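Local coordinates for protein geranyltranstransferase (PDB 2H8O) that probably catalyses the condensation of geranyl diphosphate with isopentenyl diphosphate to give farnesyl diphosphate, as a dimeric, all-helical polyprenyl synthetase, at residues A[39-50]-A[86-95]; A[224-232]-A[244-255]. All coordinates share one frame; numbering follows the deposited sequence.

Contact 1 (A[39-50]-A[86-95]); sequences FETRLRENAAKT and KRLRPFLVIE
The ring of Phe91 is a knob set among Phe39, Arg42, Leu43 and Asn46, and it fills the tight part of a near-perpendicular helix crossing (97°, axes 8.8 Å apart). Phe39 brings its edge against one face of that ring, a T-shaped pair with planes at 72° and centroids 5.0 Å apart, while CG of Glu95 lies over the opposite face. With CG swung away from the backbone N (chi1 167°), Phe91 reaches across to the other helix, where Leu43 CD1 packs on its CB at 3.8 Å. Farther along helix 34-57, Ala47 CB meets CG of Arg87 at 3.5 Å, and Thr50 rests on Pro90. The loose rim is at exposed Lys86, whose CB stays 4.3 Å from Leu43 CD2.

Another side is polar and hydrated. Two donors grip OE2 of Glu95: Arg42 NH1 at 2.8 Å, tilted from the carboxylate plane, and Asn46 ND2 at 3.0 Å, on the anti lone pair of that oxygen. The amide, nearly coplanar with the carboxylate, probably helps hold its rotation. Bends at chi2 and chi3 fold partly exposed Arg42 back so that its NE also bonds Glu45, and a water joins NH1 to Glu95 OE1. Such transverse packing places the N-terminal helix 34-57 across helix 88-99 of the all-alpha polyprenyl synthetase fold.

Contact 2 (A[224-232]-A[244-255]); sequences ALLRFACEA and RQRLRLFGEKIG
Within the all-helical polyprenyl synthetase fold, two consecutive helices, 211-237 and 241-267, form an antiparallel hairpin whose close packing centres on a glycine. The axes pass 7.3 Å apart at 147°, and Gly251 lets the backbones approach until its C atom is 3.9 Å from Arg227 CA. Gly255, one turn on, takes Leu226 CD1 against its CA at 3.7 Å. Cys230 fills the middle of the seam: with no side chain on Gly251, its CB comes to 3.4 Å from Leu247 O. Its SG lies at the edge of the Phe250 ring, 3.8 Å from CD2, a sulfur-aromatic contact made close to the ring plane rather than over a face.

Along one flank the packing turns ionic. The buried carboxylate of Glu231 is shared between two arginines of the other helix, one for each oxygen. Its chain runs out straight, with CG anti to the backbone N, lying alongside Arg248 and crossing Arg244. Arg244 NE gives OE2 a nearly straight bond of 2.7 Å (N-H...O 168°), which a weak one from NH2 supplements; Arg248 NH1 meets the syn lone pair of OE1 at 2.8 Å. Asp65 of the second subunit forms a salt bridge with that same NH1, so the network reaches the dimer partner.

Arg227 runs beside Arg248, pointing the same way, with the two guanidinium planes only 22° apart. Glu231 and Asp65 of the second subunit, with Glu252 nearby, probably offset the two positive charges. Over the centre of the Arg248 guanidinium sits Arg227 CD, while a water accepts from Arg227 NH1 and donates to Glu252 OE2.

Overall arrangement
From the N terminus, the chain runs through helix 34-57 and helix 71-82 before helix 88-99 comes back across the first of these, so contact 1 closes a loop of 35 residues. Contact 2 opens much later and closes a shorter one of 11 residues that includes the turn between helices 211-237 and 241-267. The two closures follow in series, neither nested nor crossed. In space they meet, with centres about 16 Å apart: Leu92 and Val93 of helix 88-99 pack on Leu226 and Ala229. Helix 88-99 therefore belongs to both neighbourhoods, joining the N-terminal helix to the later hairpin, while helix 321-331 touches both contacts.

Contact 1 (A[39-50]-A[86-95])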
# COMPACT_ATOMS: atom_id res chain seq x y z
N PHE A 39 29.68 10.78 -8.14
CA PHE A 39 28.54 10.18 -7.45
C PHE A 39 27.85 11.17 -6.51
O PHE A 39 26.64 11.30 -6.56
CB PHE A 39 28.93 8.92 -6.68
CG PHE A 39 27.87 8.47 -5.73
CD1 PHE A 39 26.79 7.74 -6.18
CD2 PHE A 39 27.92 8.83 -4.40
CE1 PHE A 39 25.80 7.34 -5.31
CE2 PHE A 39 26.91 8.44 -3.53
CZ PHE A 39 25.86 7.70 -3.98
N GLU A 40 28.62 11.83 -5.64
CA GLU A 40 28.04 12.68 -4.59
C GLU A 40 27.22 13.79 -5.22
O GLU A 40 26.13 14.13 -4.74
CB GLU A 40 29.12 13.31 -3.72
CG GLU A 40 30.02 12.30 -2.99
CD GLU A 40 29.76 12.23 -1.50
OE1 GLU A 40 28.80 11.53 -1.11
OE2 GLU A 40 30.52 12.86 -0.72
N THR A 41 27.75 14.35 -6.30
CA THR A 41 27.09 15.43 -7.03
C THR A 41 25.80 14.93 -7.69
O THR A 41 24.76 15.59 -7.58
CB THR A 41 28.06 16.04 -8.09
OG1 THR A 41 29.17 16.65 -7.42
CG2 THR A 41 27.38 17.11 -8.93
N ARG A 42 25.86 13.79 -8.35
CA ARG A 42 24.65 13.23 -8.96
C ARG A 42 23.63 12.82 -7.90
O ARG A 42 22.44 12.96 -8.12
CB ARG A 42 24.98 12.06 -9.88
CG ARG A 42 23.75 11.47 -10.59
CD ARG A 42 23.01 12.48 -11.46
NE ARG A 42 23.94 13.01 -12.45
CZ ARG A 42 24.28 12.39 -13.57
NH1 ARG A 42 23.75 11.23 -13.90
NH2 ARG A 42 25.16 12.95 -14.39
N LEU A 43 24.10 12.31 -6.76
CA LEU A 43 23.19 11.96 -5.65
C LEU A 43 22.39 13.20 -5.22
O LEU A 43 21.17 13.14 -5.05
CB LEU A 43 23.96 11.38 -4.45
CG LEU A 43 23.07 10.92 -3.27
CD1 LEU A 43 22.13 9.78 -3.66
CD2 LEU A 43 23.94 10.53 -2.10
N ARG A 44 23.09 14.30 -5.04
CA ARG A 44 22.45 15.58 -4.66
C ARG A 44 21.52 16.09 -5.75
O ARG A 44 20.43 16.60 -5.44
CB ARG A 44 23.48 16.64 -4.29
CG ARG A 44 24.26 16.37 -3.00
CD ARG A 44 25.10 17.56 -2.55
NE ARG A 44 25.82 18.23 -3.63
CZ ARG A 44 27.09 18.02 -3.98
NH1 ARG A 44 27.86 17.13 -3.36
NH2 ARG A 44 27.59 18.71 -4.99
N GLU A 45 21.92 15.97 -7.01
CA GLU A 45 21.09 16.40 -8.15
C GLU A 45 19.81 15.60 -8.23
O GLU A 45 18.72 16.16 -8.40
CB GLU A 45 21.82 16.22 -9.49
CG GLU A 45 22.91 17.18 -9.75
CD GLU A 45 23.86 16.76 -10.89
OE1 GLU A 45 23.56 15.84 -11.68
OE2 GLU A 45 24.92 17.38 -11.00
N ASN A 46 19.95 14.28 -8.14
CA ASN A 46 18.80 13.41 -8.21
C ASN A 46 17.93 13.59 -6.99
O ASN A 46 16.72 13.47 -7.08
CB ASN A 46 19.20 11.93 -8.44
CG ASN A 46 19.70 11.70 -9.85
OD1 ASN A 46 19.50 12.55 -10.74
ND2 ASN A 46 20.37 10.56 -10.08
N ALA A 47 18.55 13.85 -5.84
CA ALA A 47 17.78 14.09 -4.61
C ALA A 47 16.90 15.32 -4.80
O ALA A 47 15.70 15.31 -4.51
CB ALA A 47 18.70 14.26 -3.41
N ALA A 48 17.50 16.40 -5.31
CA ALA A 48 16.75 17.63 -5.56
C ALA A 48 15.61 17.46 -6.60
O ALA A 48 14.50 17.95 -6.39
CB ALA A 48 17.69 18.77 -5.97
N LYS A 49 15.88 16.76 -7.70
CA LYS A 49 14.82 16.48 -8.68
C LYS A 49 13.68 15.68 -8.07
O LYS A 49 12.52 15.96 -8.33
CB LYS A 49 15.40 15.69 -9.86
CG LYS A 49 16.30 16.50 -10.75
CD LYS A 49 16.74 15.69 -11.96
CE LYS A 49 17.64 16.49 -12.90
NZ LYS A 49 18.36 15.59 -13.87
N THR A 50 14.03 14.67 -7.29
CA THR A 50 13.03 13.78 -6.69
C THR A 50 12.22 14.57 -5.66
O THR A 50 11.00 14.50 -5.63
CB THR A 50 13.68 12.53 -6.05
OG1 THR A 50 14.43 11.81 -7.04
CG2 THR A 50 12.61 11.60 -5.48
N LYS A 86 19.07 10.74 2.22
CA LYS A 86 19.84 11.23 1.09
C LYS A 86 19.33 10.78 -0.30
O LYS A 86 19.94 11.12 -1.31
CB LYS A 86 21.31 10.82 1.27
CG LYS A 86 21.97 11.41 2.53
CD LYS A 86 21.65 12.89 2.73
CE LYS A 86 22.66 13.58 3.65
NZ LYS A 86 23.91 13.96 2.92
N ARG A 87 18.22 10.05 -0.34
CA ARG A 87 17.54 9.71 -1.59
C ARG A 87 18.34 8.73 -2.47
O ARG A 87 18.25 8.76 -3.69
CB ARG A 87 17.16 10.96 -2.39
CG ARG A 87 16.61 12.10 -1.57
CD ARG A 87 15.36 11.75 -0.76
NE ARG A 87 14.90 12.94 -0.06
CZ ARG A 87 13.94 12.99 0.86
NH1 ARG A 87 13.32 11.89 1.25
NH2 ARG A 87 13.64 14.16 1.42
N LEU A 88 19.05 7.81 -1.84
CA LEU A 88 19.76 6.76 -2.59
C LEU A 88 18.82 5.92 -3.44
O LEU A 88 19.17 5.52 -4.55
CB LEU A 88 20.53 5.86 -1.62
CG LEU A 88 21.26 4.70 -2.28
CD1 LEU A 88 22.34 5.22 -3.22
CD2 LEU A 88 21.85 3.76 -1.23
N ARG A 89 17.64 5.59 -2.91
CA ARG A 89 16.75 4.69 -3.67
C ARG A 89 16.26 5.34 -5.00
O ARG A 89 16.40 4.73 -6.06
CB ARG A 89 15.62 4.17 -2.77
CG ARG A 89 16.21 3.22 -1.73
CD ARG A 89 15.28 2.94 -0.56
NE ARG A 89 15.98 2.24 0.52
CZ ARG A 89 16.81 2.82 1.38
NH1 ARG A 89 17.07 4.13 1.31
NH2 ARG A 89 17.39 2.09 2.32
N PRO A 90 15.72 6.57 -4.95
CA PRO A 90 15.44 7.26 -6.21
C PRO A 90 16.66 7.42 -7.12
O PRO A 90 16.53 7.32 -8.33
CB PRO A 90 14.92 8.63 -5.77
CG PRO A 90 14.77 8.61 -4.36
CD PRO A 90 15.22 7.32 -3.78
N PHE A 91 17.83 7.68 -6.54
CA PHE A 91 19.05 7.80 -7.32
C PHE A 91 19.24 6.54 -8.16
O PHE A 91 19.54 6.61 -9.37
CB PHE A 91 20.26 8.01 -6.40
CG PHE A 91 21.56 7.84 -7.09
CD1 PHE A 91 22.24 8.92 -7.63
CD2 PHE A 91 22.13 6.57 -7.22
CE1 PHE A 91 23.47 8.72 -8.27
CE2 PHE A 91 23.34 6.40 -7.87
CZ PHE A 91 23.99 7.46 -8.38
N LEU A 92 19.08 5.38 -7.52
CA LEU A 92 19.31 4.11 -8.19
C LEU A 92 18.29 3.87 -9.31
O LEU A 92 18.65 3.38 -10.40
CB LEU A 92 19.33 2.95 -7.19
CG LEU A 92 20.53 2.95 -6.22
CD1 LEU A 92 20.27 1.99 -5.05
CD2 LEU A 92 21.82 2.59 -6.94
N VAL A 93 17.04 4.22 -9.08
CA VAL A 93 16.01 4.12 -10.12
C VAL A 93 16.37 5.01 -11.34
O VAL A 93 16.44 4.55 -12.50
CB VAL A 93 14.62 4.47 -9.60
CG1 VAL A 93 13.61 4.42 -10.76
CG2 VAL A 93 14.20 3.52 -8.46
N ILE A 94 16.61 6.28 -11.05
CA ILE A 94 16.95 7.25 -12.09
C ILE A 94 18.16 6.79 -12.89
O ILE A 94 18.17 6.86 -14.13
CB ILE A 94 17.22 8.63 -11.43
CG1 ILE A 94 15.91 9.23 -10.88
CG2 ILE A 94 17.87 9.60 -12.45
CD1 ILE A 94 16.09 10.34 -9.89
N GLU A 95 19.20 6.33 -12.20
CA GLU A 95 20.45 5.98 -12.89
C GLU A 95 20.38 4.62 -13.60
O GLU A 95 21.03 4.43 -14.63
CB GLU A 95 21.65 6.11 -11.95
CG GLU A 95 21.88 7.58 -11.50
CD GLU A 95 22.12 8.56 -12.68
OE1 GLU A 95 22.70 8.14 -13.72
OE2 GLU A 95 21.76 9.77 -12.58
O HOH W 1 23.43 9.46 -16.08
O HOH W 2 19.18 10.97 -5.36

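Contact 2 (A[224-232]-A[244-255])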
# COMPACT_ATOMS: atom_id res chain seq x y z
N ALA A 224 15.76 -5.61 -0.22
CA ALA A 224 14.72 -5.79 -1.24
C ALA A 224 14.40 -4.47 -1.97
O ALA A 224 14.24 -4.46 -3.18
CB ALA A 224 13.45 -6.41 -0.64
N LEU A 225 14.32 -3.36 -1.24
CA LEU A 225 14.03 -2.06 -1.87
C LEU A 225 15.18 -1.61 -2.77
O LEU A 225 14.94 -0.95 -3.78
CB LEU A 225 13.74 -0.94 -0.86
CG LEU A 225 12.44 -1.06 -0.08
CD1 LEU A 225 12.06 0.30 0.46
CD2 LEU A 225 11.30 -1.61 -0.93
N LEU A 226 16.41 -1.95 -2.40
CA LEU A 226 17.60 -1.59 -3.22
C LEU A 226 17.68 -2.45 -4.49
O LEU A 226 17.99 -1.96 -5.57
CB LEU A 226 18.87 -1.63 -2.36
CG LEU A 226 18.92 -0.58 -1.24
CD1 LEU A 226 19.99 -0.97 -0.19
CD2 LEU A 226 19.15 0.84 -1.80
N ARG A 227 17.37 -3.74 -4.35
CA ARG A 227 17.18 -4.64 -5.49
C ARG A 227 16.12 -4.09 -6.46
O ARG A 227 16.36 -3.96 -7.66
CB ARG A 227 16.79 -6.03 -4.96
CG ARG A 227 16.51 -7.06 -6.03
CD ARG A 227 15.81 -8.29 -5.43
NE ARG A 227 14.39 -8.02 -5.18
CZ ARG A 227 13.65 -8.55 -4.20
NH1 ARG A 227 14.18 -9.36 -3.30
NH2 ARG A 227 12.37 -8.22 -4.12
N PHE A 228 14.95 -3.77 -5.91
CA PHE A 228 13.87 -3.22 -6.69
C PHE A 228 14.33 -1.93 -7.40
O PHE A 228 14.01 -1.72 -8.58
CB PHE A 228 12.65 -2.91 -5.81
CG PHE A 228 11.62 -2.08 -6.52
CD1 PHE A 228 10.65 -2.66 -7.32
CD2 PHE A 228 11.66 -0.70 -6.43
CE1 PHE A 228 9.75 -1.88 -8.02
CE2 PHE A 228 10.76 0.10 -7.13
CZ PHE A 228 9.80 -0.48 -7.92
N ALA A 229 15.04 -1.05 -6.71
CA ALA A 229 15.42 0.24 -7.30
C ALA A 229 16.18 0.06 -8.61
O ALA A 229 15.97 0.76 -9.58
CB ALA A 229 16.27 1.04 -6.33
N CYS A 230 17.08 -0.91 -8.61
CA CYS A 230 17.92 -1.19 -9.78
C CYS A 230 17.18 -1.97 -10.84
O CYS A 230 17.26 -1.65 -12.01
CB CYS A 230 19.14 -1.95 -9.34
SG CYS A 230 20.23 -0.94 -8.28
N GLU A 231 16.44 -2.99 -10.42
CA GLU A 231 15.65 -3.79 -11.35
C GLU A 231 14.59 -2.95 -12.06
O GLU A 231 14.28 -3.17 -13.23
CB GLU A 231 15.05 -5.03 -10.66
CG GLU A 231 14.36 -6.01 -11.62
CD GLU A 231 13.78 -7.23 -10.95
OE1 GLU A 231 13.92 -7.35 -9.72
OE2 GLU A 231 13.21 -8.09 -11.66
N ALA A 232 14.04 -1.97 -11.33
CA ALA A 232 13.02 -1.08 -11.89
C ALA A 232 13.47 -0.37 -13.16
O ALA A 232 12.65 -0.12 -14.04
CB ALA A 232 12.59 -0.06 -10.85
N ARG A 244 17.22 -7.36 -17.37
CA ARG A 244 16.48 -7.20 -16.11
C ARG A 244 17.14 -8.02 -14.99
O ARG A 244 17.35 -7.51 -13.90
CB ARG A 244 15.02 -7.60 -16.31
CG ARG A 244 14.20 -7.49 -15.05
CD ARG A 244 12.74 -7.63 -15.33
NE ARG A 244 12.00 -7.80 -14.07
CZ ARG A 244 10.68 -7.95 -14.00
NH1 ARG A 244 9.93 -7.93 -15.09
NH2 ARG A 244 10.12 -8.13 -12.80
N GLN A 245 17.49 -9.28 -15.26
CA GLN A 245 18.22 -10.08 -14.27
C GLN A 245 19.54 -9.46 -13.87
O GLN A 245 19.91 -9.49 -12.71
CB GLN A 245 18.46 -11.54 -14.74
CG GLN A 245 17.26 -12.42 -14.66
CD GLN A 245 16.61 -12.35 -13.31
OE1 GLN A 245 17.25 -12.57 -12.30
NE2 GLN A 245 15.33 -11.94 -13.28
N ARG A 246 20.28 -8.93 -14.85
CA ARG A 246 21.57 -8.29 -14.60
C ARG A 246 21.39 -7.13 -13.60
O ARG A 246 22.14 -7.02 -12.61
CB ARG A 246 22.18 -7.78 -15.90
CG ARG A 246 23.54 -7.12 -15.75
CD ARG A 246 24.24 -6.88 -17.10
NE ARG A 246 24.44 -8.18 -17.79
CZ ARG A 246 25.47 -9.02 -17.59
NH1 ARG A 246 26.47 -8.73 -16.77
NH2 ARG A 246 25.51 -10.17 -18.25
N LEU A 247 20.42 -6.28 -13.86
CA LEU A 247 20.20 -5.12 -12.97
C LEU A 247 19.69 -5.54 -11.59
O LEU A 247 20.10 -4.96 -10.59
CB LEU A 247 19.32 -4.05 -13.63
CG LEU A 247 20.09 -2.96 -14.39
CD1 LEU A 247 20.89 -2.08 -13.44
CD2 LEU A 247 21.02 -3.55 -15.45
N ARG A 248 18.83 -6.55 -11.54
CA ARG A 248 18.44 -7.18 -10.27
C ARG A 248 19.67 -7.65 -9.45
O ARG A 248 19.86 -7.33 -8.23
CB ARG A 248 17.45 -8.32 -10.54
CG ARG A 248 16.86 -8.96 -9.30
CD ARG A 248 16.06 -10.20 -9.68
NE ARG A 248 15.62 -10.98 -8.53
CZ ARG A 248 14.54 -10.71 -7.80
NH1 ARG A 248 13.77 -9.67 -8.08
NH2 ARG A 248 14.22 -11.51 -6.77
N LEU A 249 20.52 -8.42 -10.10
CA LEU A 249 21.70 -8.91 -9.43
C LEU A 249 22.57 -7.75 -8.94
O LEU A 249 23.10 -7.80 -7.82
CB LEU A 249 22.51 -9.82 -10.35
CG LEU A 249 22.10 -11.22 -10.71
CD1 LEU A 249 23.28 -11.84 -11.44
CD2 LEU A 249 21.75 -12.05 -9.49
N PHE A 250 22.73 -6.73 -9.77
CA PHE A 250 23.48 -5.54 -9.37
C PHE A 250 22.85 -4.94 -8.11
O PHE A 250 23.54 -4.59 -7.14
CB PHE A 250 23.51 -4.51 -10.51
CG PHE A 250 24.24 -3.25 -10.15
CD1 PHE A 250 25.63 -3.17 -10.21
CD2 PHE A 250 23.55 -2.13 -9.72
CE1 PHE A 250 26.29 -1.99 -9.86
CE2 PHE A 250 24.21 -0.97 -9.36
CZ PHE A 250 25.57 -0.90 -9.44
N GLY A 251 21.52 -4.85 -8.10
CA GLY A 251 20.80 -4.31 -6.95
C GLY A 251 21.00 -5.14 -5.70
O GLY A 251 21.15 -4.61 -4.61
N GLU A 252 21.02 -6.46 -5.87
CA GLU A 252 21.35 -7.35 -4.75
C GLU A 252 22.76 -7.06 -4.19
O GLU A 252 22.94 -6.98 -2.98
CB GLU A 252 21.15 -8.83 -5.15
CG GLU A 252 19.68 -9.15 -5.41
CD GLU A 252 19.39 -10.58 -5.80
OE1 GLU A 252 20.32 -11.29 -6.23
OE2 GLU A 252 18.21 -11.02 -5.64
N LYS A 253 23.76 -6.87 -5.05
CA LYS A 253 25.12 -6.54 -4.55
C LYS A 253 25.16 -5.18 -3.84
O LYS A 253 25.82 -5.01 -2.81
CB LYS A 253 26.14 -6.60 -5.70
CG LYS A 253 26.28 -7.98 -6.37
CD LYS A 253 26.83 -9.04 -5.40
CE LYS A 253 26.71 -10.47 -5.92
NZ LYS A 253 26.82 -11.46 -4.79
N ILE A 254 24.44 -4.19 -4.37
CA ILE A 254 24.33 -2.88 -3.71
C ILE A 254 23.77 -3.06 -2.29
O ILE A 254 24.29 -2.51 -1.34
CB ILE A 254 23.40 -1.90 -4.48
CG1 ILE A 254 24.05 -1.44 -5.78
CG2 ILE A 254 23.04 -0.67 -3.61
CD1 ILE A 254 25.17 -0.41 -5.61
N GLY A 255 22.71 -3.85 -2.16
CA GLY A 255 22.06 -4.02 -0.87
C GLY A 255 22.93 -4.77 0.12
O GLY A 255 22.97 -4.41 1.28
O HOH W 3 17.06 -10.69 -2.76